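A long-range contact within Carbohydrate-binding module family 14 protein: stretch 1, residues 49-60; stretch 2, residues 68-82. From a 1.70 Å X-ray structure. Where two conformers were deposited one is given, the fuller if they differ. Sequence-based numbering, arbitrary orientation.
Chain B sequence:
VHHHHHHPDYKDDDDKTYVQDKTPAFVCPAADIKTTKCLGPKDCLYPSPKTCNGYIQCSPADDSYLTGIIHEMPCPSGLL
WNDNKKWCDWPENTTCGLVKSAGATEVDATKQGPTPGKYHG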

# COMPACT_ATOMS: atom_id res chain seq x y z
N PRO B 49 13.60 6.11 8.52
CA PRO B 49 14.91 6.66 8.87
C PRO B 49 15.95 5.56 9.11
O PRO B 49 17.12 5.86 9.31
CB PRO B 49 14.66 7.46 10.17
CG PRO B 49 13.19 7.42 10.43
CD PRO B 49 12.63 6.27 9.63
N LYS B 50 15.56 4.30 9.05
CA LYS B 50 16.46 3.21 9.35
C LYS B 50 17.00 2.43 8.14
O LYS B 50 18.02 1.76 8.25
CB LYS B 50 15.74 2.31 10.36
CG LYS B 50 16.26 0.90 10.56
CD LYS B 50 15.31 0.13 11.48
CE LYS B 50 14.81 0.97 12.66
NZ LYS B 50 13.71 0.29 13.39
N THR B 51 16.33 2.48 6.98
CA THR B 51 16.80 1.72 5.81
C THR B 51 16.24 2.36 4.52
O THR B 51 15.16 2.95 4.54
CB THR B 51 16.41 0.23 5.88
OG1 THR B 51 16.81 -0.47 4.70
CG2 THR B 51 14.91 0.06 6.09
N CYS B 52 16.99 2.20 3.43
CA CYS B 52 16.50 2.58 2.09
C CYS B 52 15.70 1.42 1.49
O CYS B 52 14.97 1.65 0.53
CB CYS B 52 17.62 2.92 1.12
SG CYS B 52 18.65 4.31 1.62
N ASN B 53 15.84 0.19 2.03
CA ASN B 53 15.22 -1.03 1.45
C ASN B 53 13.85 -1.33 2.11
O ASN B 53 13.50 -2.49 2.35
CB ASN B 53 16.17 -2.26 1.51
CG ASN B 53 15.62 -3.53 0.79
OD1 ASN B 53 15.65 -4.63 1.36
ND2 ASN B 53 15.16 -3.40 -0.44
N GLY B 54 13.13 -0.27 2.46
CA GLY B 54 11.80 -0.36 3.04
C GLY B 54 11.20 0.99 3.35
O GLY B 54 11.73 2.05 2.92
N TYR B 55 10.10 0.99 4.08
CA TYR B 55 9.33 2.20 4.37
C TYR B 55 8.48 1.96 5.60
O TYR B 55 8.53 0.88 6.21
CB TYR B 55 8.45 2.61 3.16
CG TYR B 55 7.47 1.53 2.76
CD1 TYR B 55 7.88 0.41 2.01
CD2 TYR B 55 6.11 1.64 3.10
CE1 TYR B 55 6.98 -0.57 1.66
CE2 TYR B 55 5.21 0.66 2.75
CZ TYR B 55 5.64 -0.43 2.00
OH TYR B 55 4.73 -1.42 1.63
N ILE B 56 7.76 3.00 6.01
CA ILE B 56 6.87 2.94 7.13
C ILE B 56 5.45 3.24 6.62
O ILE B 56 5.23 4.22 5.89
CB ILE B 56 7.24 3.97 8.18
CG1 ILE B 56 8.59 3.59 8.83
CG2 ILE B 56 6.12 4.09 9.24
CD1 ILE B 56 9.10 4.65 9.79
N GLN B 57 4.52 2.35 6.98
CA GLN B 57 3.09 2.62 6.79
C GLN B 57 2.46 2.77 8.14
O GLN B 57 2.67 1.90 9.03
CB GLN B 57 2.41 1.52 6.02
CG GLN B 57 0.92 1.75 5.77
CD GLN B 57 0.40 0.86 4.67
OE1 GLN B 57 1.15 0.08 4.09
NE2 GLN B 57 -0.87 0.97 4.37
N CYS B 58 1.70 3.85 8.31
CA CYS B 58 0.86 4.05 9.49
C CYS B 58 -0.56 3.60 9.21
O CYS B 58 -1.15 3.97 8.21
CB CYS B 58 0.89 5.50 9.96
SG CYS B 58 2.44 5.84 10.79
N SER B 59 -1.08 2.72 10.05
CA SER B 59 -2.45 2.27 9.93
C SER B 59 -3.28 2.94 11.02
O SER B 59 -2.87 2.98 12.16
CB SER B 59 -2.56 0.75 10.08
OG SER B 59 -2.04 0.07 8.94
N PRO B 60 -4.47 3.43 10.69
CA PRO B 60 -5.27 3.94 11.82
C PRO B 60 -5.56 2.85 12.84
O PRO B 60 -5.74 1.71 12.44
CB PRO B 60 -6.59 4.34 11.16
CG PRO B 60 -6.21 4.62 9.72
CD PRO B 60 -5.19 3.57 9.41
N GLY B 68 -2.39 6.26 15.15
CA GLY B 68 -1.89 5.35 14.16
C GLY B 68 -0.99 4.31 14.76
O GLY B 68 -0.38 4.54 15.83
N ILE B 69 -0.93 3.17 14.09
CA ILE B 69 -0.03 2.08 14.40
C ILE B 69 1.08 1.98 13.35
O ILE B 69 0.79 1.96 12.14
CB ILE B 69 -0.81 0.76 14.46
CG1 ILE B 69 -1.87 0.82 15.56
CG2 ILE B 69 0.16 -0.40 14.67
CD1 ILE B 69 -2.90 -0.28 15.44
N ILE B 70 2.33 1.92 13.81
CA ILE B 70 3.51 1.85 12.94
C ILE B 70 3.67 0.44 12.38
O ILE B 70 3.63 -0.53 13.15
CB ILE B 70 4.84 2.19 13.69
CG1 ILE B 70 4.91 3.67 14.04
CG2 ILE B 70 6.10 1.79 12.91
CD1 ILE B 70 5.39 4.55 12.89
N HIS B 71 3.87 0.35 11.06
CA HIS B 71 4.32 -0.88 10.39
C HIS B 71 5.59 -0.59 9.60
O HIS B 71 5.59 0.25 8.71
CB HIS B 71 3.24 -1.38 9.43
CG HIS B 71 1.97 -1.73 10.11
ND1 HIS B 71 1.77 -2.95 10.72
CD2 HIS B 71 0.83 -1.02 10.30
CE1 HIS B 71 0.56 -2.98 11.25
NE2 HIS B 71 -0.03 -1.82 11.01
N GLU B 72 6.69 -1.23 9.98
CA GLU B 72 7.94 -1.15 9.22
C GLU B 72 7.88 -2.17 8.10
O GLU B 72 7.86 -3.38 8.32
CB GLU B 72 9.14 -1.37 10.16
CG GLU B 72 9.20 -0.29 11.22
CD GLU B 72 10.41 -0.44 12.14
OE1 GLU B 72 10.20 -0.65 13.35
OE2 GLU B 72 11.56 -0.36 11.66
N MET B 73 7.78 -1.69 6.87
CA MET B 73 7.53 -2.56 5.73
C MET B 73 8.79 -2.70 4.85
O MET B 73 9.45 -1.68 4.54
CB MET B 73 6.40 -1.97 4.87
CG MET B 73 5.09 -1.68 5.60
SD MET B 73 4.26 -3.16 6.23
CE MET B 73 3.80 -3.95 4.68
N PRO B 74 9.08 -3.90 4.37
CA PRO B 74 10.23 -4.06 3.48
C PRO B 74 9.87 -3.76 2.01
O PRO B 74 8.70 -3.83 1.62
CB PRO B 74 10.56 -5.55 3.63
CG PRO B 74 9.21 -6.17 3.79
CD PRO B 74 8.47 -5.21 4.68
N CYS B 75 10.88 -3.41 1.22
CA CYS B 75 10.78 -3.40 -0.22
C CYS B 75 11.29 -4.75 -0.69
O CYS B 75 12.13 -5.37 -0.01
CB CYS B 75 11.67 -2.33 -0.84
SG CYS B 75 10.98 -0.66 -0.60
N PRO B 76 10.89 -5.16 -1.91
CA PRO B 76 11.49 -6.32 -2.56
C PRO B 76 13.02 -6.15 -2.65
O PRO B 76 13.56 -5.04 -2.79
CB PRO B 76 10.82 -6.35 -3.94
CG PRO B 76 9.49 -5.70 -3.67
CD PRO B 76 9.77 -4.61 -2.70
N SER B 77 13.75 -7.25 -2.57
CA SER B 77 15.21 -7.23 -2.75
C SER B 77 15.60 -6.40 -3.97
O SER B 77 15.09 -6.62 -5.06
CB SER B 77 15.72 -8.66 -2.94
OG SER B 77 17.15 -8.71 -3.09
N GLY B 78 16.51 -5.47 -3.80
CA GLY B 78 17.00 -4.70 -4.92
C GLY B 78 16.24 -3.42 -5.23
O GLY B 78 16.64 -2.70 -6.15
N LEU B 79 15.12 -3.20 -4.55
CA LEU B 79 14.33 -1.98 -4.73
C LEU B 79 14.53 -1.10 -3.51
O LEU B 79 14.80 -1.59 -2.41
CB LEU B 79 12.86 -2.34 -4.92
CG LEU B 79 12.49 -3.26 -6.08
CD1 LEU B 79 10.97 -3.39 -6.20
CD2 LEU B 79 13.09 -2.74 -7.38
N LEU B 80 14.43 0.20 -3.74
CA LEU B 80 14.65 1.20 -2.74
C LEU B 80 13.40 2.09 -2.70
O LEU B 80 12.71 2.26 -3.69
CB LEU B 80 15.86 2.07 -3.08
CG LEU B 80 17.21 1.33 -3.16
CD1 LEU B 80 18.28 2.36 -3.42
CD2 LEU B 80 17.51 0.45 -1.94
N TRP B 81 13.19 2.73 -1.56
CA TRP B 81 12.07 3.68 -1.45
C TRP B 81 12.22 4.90 -2.33
O TRP B 81 13.31 5.50 -2.40
CB TRP B 81 11.93 4.14 -0.03
CG TRP B 81 10.66 4.92 0.23
CD1 TRP B 81 10.57 6.20 0.64
CD2 TRP B 81 9.31 4.43 0.13
NE1 TRP B 81 9.26 6.57 0.81
CE2 TRP B 81 8.46 5.48 0.54
CE3 TRP B 81 8.74 3.18 -0.19
CZ2 TRP B 81 7.07 5.35 0.56
CZ3 TRP B 81 7.37 3.06 -0.16
CH2 TRP B 81 6.55 4.13 0.22
N ASN B 82 11.12 5.26 -2.99
CA ASN B 82 11.05 6.45 -3.84
C ASN B 82 9.88 7.24 -3.25
O ASN B 82 8.72 6.96 -3.55
CB ASN B 82 10.77 6.10 -5.27
CG ASN B 82 10.48 7.28 -6.18
OD1 ASN B 82 10.33 8.45 -5.76
ND2 ASN B 82 10.26 6.98 -7.44

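Residues 54-60 and 68-74 form two adjacent antiparallel strands, their N-to-C directions at 149° and their axes approaching to 4.3 Å. The register runs from Gly-54 opposite Pro-74 to Pro-60 opposite Gly-68. Three residue pairs make reciprocal backbone hydrogen bonds. Tyr-55 N donates to Met-73 O and Met-73 N to Tyr-55 O, both at 2.8 Å; Gln-57 N reaches His-71 O at 2.9 Å, and His-71 N returns to Gln-57 O at 2.8 Å; Ser-59 N binds Ile-69 O at 2.9 Å, while Ile-69 N binds Ser-59 O at 2.7 Å. Between these rungs lie the non-hydrogen-bonded pairs Ile-56/Glu-72 and Cys-58/Ile-70, where CA-H groups approach carbonyls, as in Ile-56 CA to His-71 O and Cys-58 CA to Ile-69 O, each 3.4 Å.

Gly-54 CA lies 3.1 Å from Met-73 O, and a CB built on this glycine would clash with that same oxygen. Beyond this point the first stretch turns a corner at Cys-52 and Asn-53, and its backbone contacts extend to later parts of the second. Cys-75 N donates to Asn-53 O (3.0 Å) in a nearly linear hydrogen bond, and Trp-81 N, in the short strand 80-82, donates to Cys-52 O, also at 3.0 Å.

Asn-53 adds a side-chain anchor at this corner. Its ND2 donates to Leu-79 O at 2.7 Å and to Pro-76 O at 3.3 Å, thus engaging carbonyls from both ends of the type II turn spanning Pro-76 to Leu-79. Pro-76 O also accepts the turn's own hydrogen bond from Leu-79 N, at 3.0 Å. Within the turn, Gly-78 adopts a positive phi of 90°, a conformation in which a CB would be jammed against the preceding carbonyl.

The side chains of Tyr-55, Gln-57, Ser-59, Ile-69, His-71 and Met-73 share one face of the two-stranded sheet. Here the Tyr-55 ring is sandwiched: Met-73 CB sits over one face, 3.5 Å from the ring centroid in a CH-pi contact, and Trp-81 CZ3 lies over the opposite face, 3.3 Å from Tyr-55 CG. The two aromatic planes are inclined by only 15° but slid apart, so the rings barely overlap; this offset places Tyr-55 CB over the six-membered ring of Trp-81, giving a second CH-pi contact. Cys-75 SG approaches the edge of the tyrosine ring, 4.2 Å from Tyr-55 CD1. Farther along this face, Gln-57 CB meets Met-73 CG at 4.2 Å.

The other face carries Ile-56, Cys-58, Ile-70 and Glu-72. Ile-70 CD1 lies 3.8 Å from both Ile-56 CG2 and Cys-58 SG, making a small apolar cluster that links the Ile-56/Glu-72 and Cys-58/Ile-70 pairs. The carboxylate of Glu-72 reaches Lys-50, before the first strand: Lys-50 NZ donates to Glu-72 OE2 at 2.8 Å, a hydrogen bond reinforced by the opposite charges in a salt bridge. Together, these interactions bury 1051 Å², summed over both stretches.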